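Local coordinates for protein alpha-fucosidase (PDB 2EAB) that probably releases alpha-1,2-linked L-fucose from glycans by hydrolysis, the chain being the catalytic part of a larger bifidobacterial protein of glycoside hydrolase family 95, at residues T222-D227 with A264-S269; S244-V249 with L276-A281; L691-N696 with S783-T788. All blocks are in the same frame, centred on the assembly; numbering follows the deposited sequence.

Contact 1. Residues T222-D227 with A264-S269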
loop_
_atom_site.group_PDB
_atom_site.type_symbol
_atom_site.label_atom_id
_atom_site.label_comp_id
_atom_site.label_asym_id
_atom_site.label_seq_id
_atom_site.Cartn_x
_atom_site.Cartn_y
_atom_site.Cartn_z
ATOM N N THR A 222 22.996 12.265 -24.336
ATOM C CA THR A 222 23.844 11.420 -23.505
ATOM C C THR A 222 25.278 11.854 -23.743
ATOM O O THR A 222 25.777 11.795 -24.875
ATOM C CB THR A 222 23.702 9.932 -23.860
ATOM O OG1 THR A 222 22.337 9.533 -23.713
ATOM C CG2 THR A 222 24.569 9.075 -22.952
ATOM N N THR A 223 25.935 12.307 -22.682
ATOM C CA THR A 223 27.283 12.845 -22.806
ATOM C C THR A 223 28.189 12.360 -21.687
ATOM O O THR A 223 27.729 12.026 -20.587
ATOM C CB THR A 223 27.292 14.391 -22.820
ATOM O OG1 THR A 223 26.607 14.881 -21.663
ATOM C CG2 THR A 223 26.628 14.942 -24.079
ATOM N N VAL A 224 29.483 12.324 -21.991
ATOM C CA VAL A 224 30.510 11.941 -21.036
ATOM C C VAL A 224 31.438 13.126 -20.785
ATOM O O VAL A 224 31.883 13.794 -21.727
ATOM C CB VAL A 224 31.328 10.729 -21.550
ATOM C CG1 VAL A 224 32.550 10.475 -20.674
ATOM C CG2 VAL A 224 30.458 9.483 -21.623
ATOM N N LYS A 225 31.709 13.394 -19.512
ATOM C CA LYS A 225 32.752 14.336 -19.124
ATOM C C LYS A 225 33.519 13.736 -17.958
ATOM O O LYS A 225 32.962 13.533 -16.873
ATOM C CB LYS A 225 32.171 15.706 -18.756
ATOM C CG LYS A 225 33.232 16.781 -18.518
ATOM C CD LYS A 225 32.617 18.153 -18.301
ATOM C CE LYS A 225 33.679 19.207 -18.006
ATOM N NZ LYS A 225 34.493 19.552 -19.209
ATOM N N GLY A 226 34.794 13.437 -18.195
ATOM C CA GLY A 226 35.638 12.812 -17.185
ATOM C C GLY A 226 35.056 11.487 -16.736
ATOM O O GLY A 226 34.809 10.602 -17.556
ATOM N N ASP A 227 34.803 11.371 -15.435
ATOM C CA ASP A 227 34.346 10.114 -14.844
ATOM C C ASP A 227 32.823 9.928 -14.827
ATOM O O ASP A 227 32.330 8.973 -14.226
ATOM C CB ASP A 227 34.916 9.952 -13.424
ATOM C CG ASP A 227 34.388 10.994 -12.443
ATOM O OD1 ASP A 227 33.581 11.866 -12.834
ATOM O OD2 ASP A 227 34.792 10.940 -11.262
ATOM N N ALA A 264 28.270 7.337 -25.910
ATOM C CA ALA A 264 27.086 7.310 -25.054
ATOM C C ALA A 264 27.273 6.337 -23.893
ATOM O O ALA A 264 26.304 5.814 -23.332
ATOM C CB ALA A 264 25.852 6.947 -25.876
ATOM N N SER A 265 28.535 6.106 -23.535
ATOM C CA SER A 265 28.889 5.149 -22.496
ATOM C C SER A 265 30.286 5.423 -21.946
ATOM O O SER A 265 31.047 6.214 -22.509
ATOM C CB SER A 265 28.807 3.721 -23.040
ATOM O OG SER A 265 29.741 3.521 -24.088
ATOM N N LEU A 266 30.607 4.764 -20.839
ATOM C CA LEU A 266 31.913 4.881 -20.214
ATOM C C LEU A 266 32.553 3.499 -20.190
ATOM O O LEU A 266 31.884 2.502 -19.909
ATOM C CB LEU A 266 31.751 5.441 -18.801
ATOM C CG LEU A 266 32.678 6.500 -18.197
ATOM C CD1 LEU A 266 33.395 7.362 -19.230
ATOM C CD2 LEU A 266 31.878 7.375 -17.240
ATOM N N LYS A 267 33.844 3.444 -20.510
ATOM C CA LYS A 267 34.574 2.183 -20.582
ATOM C C LYS A 267 35.565 2.068 -19.431
ATOM O O LYS A 267 36.403 2.950 -19.229
ATOM C CB LYS A 267 35.302 2.065 -21.926
ATOM C CG LYS A 267 35.975 0.718 -22.171
ATOM C CD LYS A 267 36.834 0.764 -23.426
ATOM C CE LYS A 267 37.413 -0.599 -23.753
ATOM N NZ LYS A 267 38.275 -0.551 -24.965
ATOM N N VAL A 268 35.448 0.978 -18.677
ATOM C CA VAL A 268 36.401 0.640 -17.625
ATOM C C VAL A 268 37.280 -0.488 -18.144
ATOM O O VAL A 268 36.777 -1.528 -18.576
ATOM C CB VAL A 268 35.684 0.207 -16.319
ATOM C CG1 VAL A 268 36.683 -0.306 -15.285
ATOM C CG2 VAL A 268 34.878 1.363 -15.747
ATOM N N SER A 269 38.591 -0.271 -18.113
ATOM C CA SER A 269 39.546 -1.274 -18.573
ATOM C C SER A 269 40.677 -1.466 -17.569
ATOM O O SER A 269 41.104 -0.514 -16.914
ATOM C CB SER A 269 40.108 -0.892 -19.943
ATOM O OG SER A 269 40.811 0.334 -19.875
#
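Thr222, Val224 and Leu266 carry a contact in which two polypeptide runs pass each other without a single hydrogen bond between them. Residues 222-227 head in nearly the same direction as the touching part of 264-269, the end-to-end lines differing by 15°, and side chains fill the gap between them.

The apolar meetings come first. The CG2 methyl of Thr222 lies 3.8 Å from Ala264 CB. Two residues on, Val224 divides its methyls between two neighbours. Its CG1, placed anti to the backbone N (chi1 170°), reaches Leu266 CD1 at 3.5 Å, a close approach for two methyl groups, and the two side chains slant across each other.

Methyl-to-carbonyl contacts make up the rest. Val224 CG2, the branch beside its own backbone N, lies 3.4 Å from Ser265 O, while Thr222 CG2 also approaches Ala264 O at 3.7 Å. Leu266 returns the approach with its second methyl, CD2, 3.4 Å from Asp227 O. Its first, CD1, also nears Gly226 O, so the leucine tip fits under the bend where the chain leaves strand 217-225. Gly226 makes that bend with a positive phi of 59°. Leu266 rests besides on Leu257, Val207 and Val248.

Strand 217-225 lies at the edge of a nine-stranded antiparallel sheet, and strand 266-271 belongs to a seven-stranded one. Side-chain packing without backbone pairing is how the two layers of a beta sandwich meet, here near one margin of the family 65-like N-terminal domain.

Contact 2. Residues S244-V249 with L276-A281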
loop_
_atom_site.group_PDB
_atom_site.type_symbol
_atom_site.label_atom_id
_atom_site.label_comp_id
_atom_site.label_asym_id
_atom_site.label_seq_id
_atom_site.Cartn_x
_atom_site.Cartn_y
_atom_site.Cartn_z
ATOM N N SER A 244 19.827 11.876 -15.263
ATOM C CA SER A 244 20.494 10.821 -14.513
ATOM C C SER A 244 21.991 10.855 -14.789
ATOM O O SER A 244 22.427 11.217 -15.890
ATOM C CB SER A 244 19.914 9.448 -14.849
ATOM O OG SER A 244 20.252 9.044 -16.164
ATOM N N GLN A 245 22.770 10.489 -13.775
ATOM C CA GLN A 245 24.226 10.508 -13.871
ATOM C C GLN A 245 24.840 9.296 -13.206
ATOM O O GLN A 245 24.373 8.855 -12.150
ATOM C CB GLN A 245 24.793 11.789 -13.257
ATOM C CG GLN A 245 24.419 13.037 -14.039
ATOM C CD GLN A 245 24.894 14.320 -13.409
ATOM O OE1 GLN A 245 26.006 14.408 -12.884
ATOM N NE2 GLN A 245 24.050 15.342 -13.476
ATOM N N ILE A 246 25.879 8.761 -13.846
ATOM C CA ILE A 246 26.677 7.674 -13.294
ATOM C C ILE A 246 28.118 8.152 -13.195
ATOM O O ILE A 246 28.748 8.478 -14.207
ATOM C CB ILE A 246 26.620 6.383 -14.153
ATOM C CG1 ILE A 246 25.166 5.924 -14.356
ATOM C CG2 ILE A 246 27.502 5.287 -13.528
ATOM C CD1 ILE A 246 25.002 4.606 -15.103
ATOM N N LYS A 247 28.615 8.213 -11.965
ATOM C CA LYS A 247 29.999 8.578 -11.691
ATOM C C LYS A 247 30.781 7.303 -11.394
ATOM O O LYS A 247 30.437 6.554 -10.479
ATOM C CB LYS A 247 30.053 9.547 -10.506
ATOM C CG LYS A 247 31.441 10.070 -10.165
ATOM C CD LYS A 247 31.384 10.958 -8.937
ATOM C CE LYS A 247 32.739 11.572 -8.616
ATOM N NZ LYS A 247 33.189 12.548 -9.646
ATOM N N VAL A 248 31.832 7.064 -12.179
ATOM C CA VAL A 248 32.626 5.841 -12.076
ATOM C C VAL A 248 33.929 6.125 -11.329
ATOM O O VAL A 248 34.752 6.928 -11.783
ATOM C CB VAL A 248 32.925 5.244 -13.478
ATOM C CG1 VAL A 248 33.695 3.941 -13.357
ATOM C CG2 VAL A 248 31.632 5.018 -14.252
ATOM N N VAL A 249 34.104 5.473 -10.182
ATOM C CA VAL A 249 35.278 5.694 -9.336
ATOM C C VAL A 249 36.137 4.430 -9.246
ATOM O O VAL A 249 35.730 3.428 -8.655
ATOM C CB VAL A 249 34.887 6.192 -7.915
ATOM C CG1 VAL A 249 36.129 6.556 -7.103
ATOM C CG2 VAL A 249 33.946 7.390 -8.001
ATOM N N LEU A 276 30.364 2.588 -8.627
ATOM C CA LEU A 276 29.519 3.471 -9.413
ATOM C C LEU A 276 28.551 4.179 -8.481
ATOM O O LEU A 276 27.920 3.542 -7.637
ATOM C CB LEU A 276 28.732 2.679 -10.456
ATOM C CG LEU A 276 29.360 2.404 -11.828
ATOM C CD1 LEU A 276 30.753 1.785 -11.753
ATOM C CD2 LEU A 276 28.427 1.530 -12.651
ATOM N N TYR A 277 28.461 5.495 -8.628
ATOM C CA TYR A 277 27.459 6.288 -7.931
ATOM C C TYR A 277 26.453 6.785 -8.955
ATOM O O TYR A 277 26.817 7.448 -9.932
ATOM C CB TYR A 277 28.107 7.451 -7.185
ATOM C CG TYR A 277 29.030 6.998 -6.079
ATOM C CD1 TYR A 277 28.524 6.627 -4.830
ATOM C CD2 TYR A 277 30.407 6.920 -6.284
ATOM C CE1 TYR A 277 29.367 6.199 -3.809
ATOM C CE2 TYR A 277 31.258 6.492 -5.269
ATOM C CZ TYR A 277 30.730 6.139 -4.036
ATOM O OH TYR A 277 31.566 5.713 -3.032
ATOM N N ILE A 278 25.191 6.440 -8.726
ATOM C CA ILE A 278 24.121 6.707 -9.679
ATOM C C ILE A 278 23.051 7.554 -9.005
ATOM O O ILE A 278 22.543 7.196 -7.936
ATOM C CB ILE A 278 23.494 5.391 -10.203
ATOM C CG1 ILE A 278 24.564 4.503 -10.854
ATOM C CG2 ILE A 278 22.365 5.689 -11.185
ATOM C CD1 ILE A 278 24.510 3.050 -10.418
ATOM N N ALA A 279 22.717 8.682 -9.624
ATOM C CA ALA A 279 21.643 9.531 -9.123
ATOM C C ALA A 279 20.729 9.942 -10.264
ATOM O O ALA A 279 21.133 9.937 -11.429
ATOM C CB ALA A 279 22.204 10.752 -8.421
ATOM N N ALA A 280 19.492 10.299 -9.925
ATOM C CA ALA A 280 18.529 10.753 -10.914
ATOM C C ALA A 280 17.511 11.661 -10.258
ATOM O O ALA A 280 17.243 11.547 -9.056
ATOM C CB ALA A 280 17.838 9.574 -11.571
ATOM N N ALA A 281 16.942 12.562 -11.051
ATOM C CA ALA A 281 15.903 13.466 -10.580
ATOM C C ALA A 281 15.124 14.036 -11.743
ATOM O O ALA A 281 15.588 14.038 -12.892
ATOM C CB ALA A 281 16.500 14.604 -9.776
#
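Ile246 and Ile278 sit opposite each other on neighbouring antiparallel strands, a worked case of how one ladder builds two different surfaces. The segment axes run 4.6 Å apart at their closest, at 168°.

Backbone hydrogen bonds set the register. Gln245 and Ala279 form one hydrogen-bonded pair, with Gln245 N to Ala279 O at 2.9 Å and Ala279 N to Gln245 O at 3.0 Å. Lys247 and Tyr277 form the next, Lys247 N donating to Tyr277 O over 2.8 Å and Tyr277 N answering to Lys247 O. Between and beyond them, CA-H...O contacts bring further backbone carbons to the same carbonyl oxygens, as from Ile278 CA to Gln245 O.

Apolar contacts follow along one face. Ile246 and Ile278 lie side by side, CG1 to CG1 at 3.8 Å. With CG1 of Ile246 beside the backbone N (chi1 -56°), its other branch, CG2, stands anti to that N and meets Leu276 CG at 3.8 Å. Leu276 CD1 then lies 4.0 Å from Val248 CG1, the two side chains pointing the same way. Ile246, Val248 and Leu276 rest on Val207 of strand 203-208, and Leu276 also on Phe205.

Tyr277 and Lys247 lie on the other face. Beside them Val249 CG2 meets the edge of the Tyr277 ring at CE2, 3.9 Å away and in its plane. The Lys247 amine finds its partners outside the pair, in Asp227 and Gln309, and helix 297-314 lies over this side. A sheet with one face in a sandwich core and the other under a helix is the build of this N-terminal domain, whose sequence family belongs to the galactose mutarotase-like clan.

Contact 3. Residues L691-N696 with S783-T788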
loop_
_atom_site.group_PDB
_atom_site.type_symbol
_atom_site.label_atom_id
_atom_site.label_comp_id
_atom_site.label_asym_id
_atom_site.label_seq_id
_atom_site.Cartn_x
_atom_site.Cartn_y
_atom_site.Cartn_z
ATOM N N LEU A 691 -16.753 -1.748 12.142
ATOM C CA LEU A 691 -18.194 -1.868 12.100
ATOM C C LEU A 691 -18.635 -3.302 12.395
ATOM O O LEU A 691 -19.688 -3.527 13.000
ATOM C CB LEU A 691 -18.659 -1.427 10.718
ATOM C CG LEU A 691 -20.132 -1.288 10.374
ATOM C CD1 LEU A 691 -20.885 -0.427 11.385
ATOM C CD2 LEU A 691 -20.218 -0.689 8.984
ATOM N N ILE A 692 -17.817 -4.261 11.970
ATOM C CA ILE A 692 -18.074 -5.679 12.174
ATOM C C ILE A 692 -16.845 -6.254 12.858
ATOM O O ILE A 692 -15.771 -6.338 12.258
ATOM C CB ILE A 692 -18.334 -6.427 10.840
ATOM C CG1 ILE A 692 -19.523 -5.816 10.085
ATOM C CG2 ILE A 692 -18.542 -7.917 11.095
ATOM C CD1 ILE A 692 -19.652 -6.290 8.635
ATOM N N THR A 693 -16.999 -6.623 14.128
ATOM C CA THR A 693 -15.886 -7.129 14.915
ATOM C C THR A 693 -16.273 -8.378 15.690
ATOM O O THR A 693 -17.458 -8.710 15.826
ATOM C CB THR A 693 -15.389 -6.101 15.947
ATOM O OG1 THR A 693 -16.331 -6.025 17.023
ATOM C CG2 THR A 693 -15.184 -4.710 15.335
ATOM N N ILE A 694 -15.249 -9.049 16.203
ATOM C CA ILE A 694 -15.412 -10.252 17.005
ATOM C C ILE A 694 -16.307 -10.013 18.236
ATOM O O ILE A 694 -16.915 -10.954 18.757
ATOM C CB ILE A 694 -14.015 -10.835 17.388
ATOM C CG1 ILE A 694 -14.117 -12.287 17.870
ATOM C CG2 ILE A 694 -13.279 -9.933 18.392
ATOM C CD1 ILE A 694 -14.483 -13.284 16.783
ATOM N N ASP A 695 -16.405 -8.761 18.675
ATOM C CA ASP A 695 -17.221 -8.408 19.838
ATOM C C ASP A 695 -18.713 -8.289 19.542
ATOM O O ASP A 695 -19.510 -8.059 20.451
ATOM C CB ASP A 695 -16.687 -7.129 20.472
ATOM C CG ASP A 695 -15.294 -7.309 21.008
ATOM O OD1 ASP A 695 -15.168 -7.720 22.180
ATOM O OD2 ASP A 695 -14.329 -7.109 20.232
ATOM N N ASN A 696 -19.085 -8.442 18.274
ATOM C CA ASN A 696 -20.485 -8.404 17.877
ATOM C C ASN A 696 -20.809 -9.657 17.082
ATOM O O ASN A 696 -20.653 -9.688 15.860
ATOM C CB ASN A 696 -20.761 -7.135 17.062
ATOM C CG ASN A 696 -22.218 -6.990 16.641
ATOM O OD1 ASN A 696 -22.996 -7.945 16.661
ATOM N ND2 ASN A 696 -22.587 -5.783 16.236
ATOM N N SER A 783 -6.056 -4.859 17.014
ATOM C CA SER A 783 -6.204 -3.770 17.969
ATOM C C SER A 783 -7.268 -2.757 17.559
ATOM O O SER A 783 -7.246 -1.618 18.019
ATOM C CB SER A 783 -4.855 -3.081 18.229
ATOM O OG SER A 783 -4.332 -2.469 17.060
ATOM N N ASN A 784 -8.203 -3.185 16.714
ATOM C CA ASN A 784 -9.207 -2.281 16.153
ATOM C C ASN A 784 -10.570 -2.349 16.818
ATOM O O ASN A 784 -11.437 -1.523 16.521
ATOM C CB ASN A 784 -9.412 -2.579 14.669
ATOM C CG ASN A 784 -10.113 -3.904 14.445
ATOM O OD1 ASN A 784 -9.568 -4.955 14.771
ATOM N ND2 ASN A 784 -11.325 -3.863 13.909
ATOM N N SER A 785 -10.791 -3.332 17.682
ATOM C CA SER A 785 -12.139 -3.542 18.192
ATOM C C SER A 785 -12.395 -2.830 19.515
ATOM O O SER A 785 -11.484 -2.256 20.109
ATOM C CB SER A 785 -12.452 -5.030 18.296
ATOM O OG SER A 785 -13.842 -5.222 18.465
ATOM N N THR A 786 -13.656 -2.847 19.932
ATOM C CA THR A 786 -14.086 -2.296 21.211
ATOM C C THR A 786 -14.774 -3.396 22.007
ATOM O O THR A 786 -15.681 -4.066 21.509
ATOM C CB THR A 786 -15.025 -1.096 21.007
ATOM O OG1 THR A 786 -14.292 -0.030 20.394
ATOM C CG2 THR A 786 -15.601 -0.605 22.331
ATOM N N PHE A 787 -14.309 -3.583 23.237
ATOM C CA PHE A 787 -14.806 -4.586 24.176
ATOM C C PHE A 787 -15.794 -3.911 25.115
ATOM O O PHE A 787 -15.574 -2.775 25.545
ATOM C CB PHE A 787 -13.608 -5.111 24.968
ATOM C CG PHE A 787 -13.906 -6.253 25.911
ATOM C CD1 PHE A 787 -13.690 -7.568 25.518
ATOM C CD2 PHE A 787 -14.305 -6.004 27.222
ATOM C CE1 PHE A 787 -13.907 -8.616 26.406
ATOM C CE2 PHE A 787 -14.525 -7.048 28.114
ATOM C CZ PHE A 787 -14.324 -8.353 27.704
ATOM N N THR A 788 -16.878 -4.610 25.430
ATOM C CA THR A 788 -17.847 -4.108 26.402
ATOM C C THR A 788 -18.021 -5.145 27.495
ATOM O O THR A 788 -18.489 -6.251 27.225
ATOM C CB THR A 788 -19.214 -3.811 25.755
ATOM O OG1 THR A 788 -19.031 -2.912 24.659
ATOM C CG2 THR A 788 -20.169 -3.176 26.764
HETATM O O HOH W 1 -12.863 -6.206 12.890
HETATM O O HOH W 2 -16.641 -3.892 18.753
HETATM O O HOH W 3 -17.019 -7.278 24.180
#
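Two first torsions bring Asp695 and Ser785 together: Ser785 OG stands anti to its backbone N (chi1 -165°), and Asp695 CG lies beside its own N. On the 691-696 side the frame is a type I beta turn from Thr693 to Asn696 joined to an ST turn, in which Asp695 N donates to Thr693 OG1 at 3.2 Å. Asn696 then caps the helix that follows, through Tyr699 N.

The direct bond across the contact is short. Ser785 OG gives its proton to Asp695 OD2 over 2.6 Å, meeting the carboxylate on its anti side and 28° out of its plane. Tyr798 OH is a second partner of OD2, so two hydroxyls hold this oxygen and probably help to stabilise its negative charge.

Waters complete the join. One lies 2.8 Å from Thr693 OG1 and donates to Thr786 O; another accepts from Asn784 ND2 and donates to Ile692 O. Thus a loop of the catalytic region is tied to the chain leaving helix 767-780, near Asp690, a calcium ligand seen in a crystal structure of this protein, though no calcium is bound there in this chain.

Asp695 and Phe787 cross with carboxylate and ring planes 80° apart. A third water donates to Asp695 OD1 at 2.8 Å and accepts from Thr788 N. Its oxygen stands 3.5 Å above the plane of the Phe787 ring, offset toward the rim.

Overall arrangement
Contacts 1 and 2 are neighbours in one N-terminal sandwich, their centres 11 Å apart, and their segments alternate along the chain. Val248 CG1 packs on Val268 CG2 at 3.7 Å and Val248 CG2 on Leu266 CD2 at 3.8 Å, so the ladder of contact 2 backs onto the sheet-to-sheet meeting of contact 1. On the other face of that ladder, a salt bridge from Lys247 NZ to Asp227 OD2 (2.8 Å) links them again. Contact 3 lies on the opposite side of the chain's centre, about 52 Å from contact 2, centre to centre. The bound calcium is about 13 Å from the Ala280 side chain of contact 2. At contact 3, a Tris molecule, probably from the crystallisation liquor, lies close to Asn784.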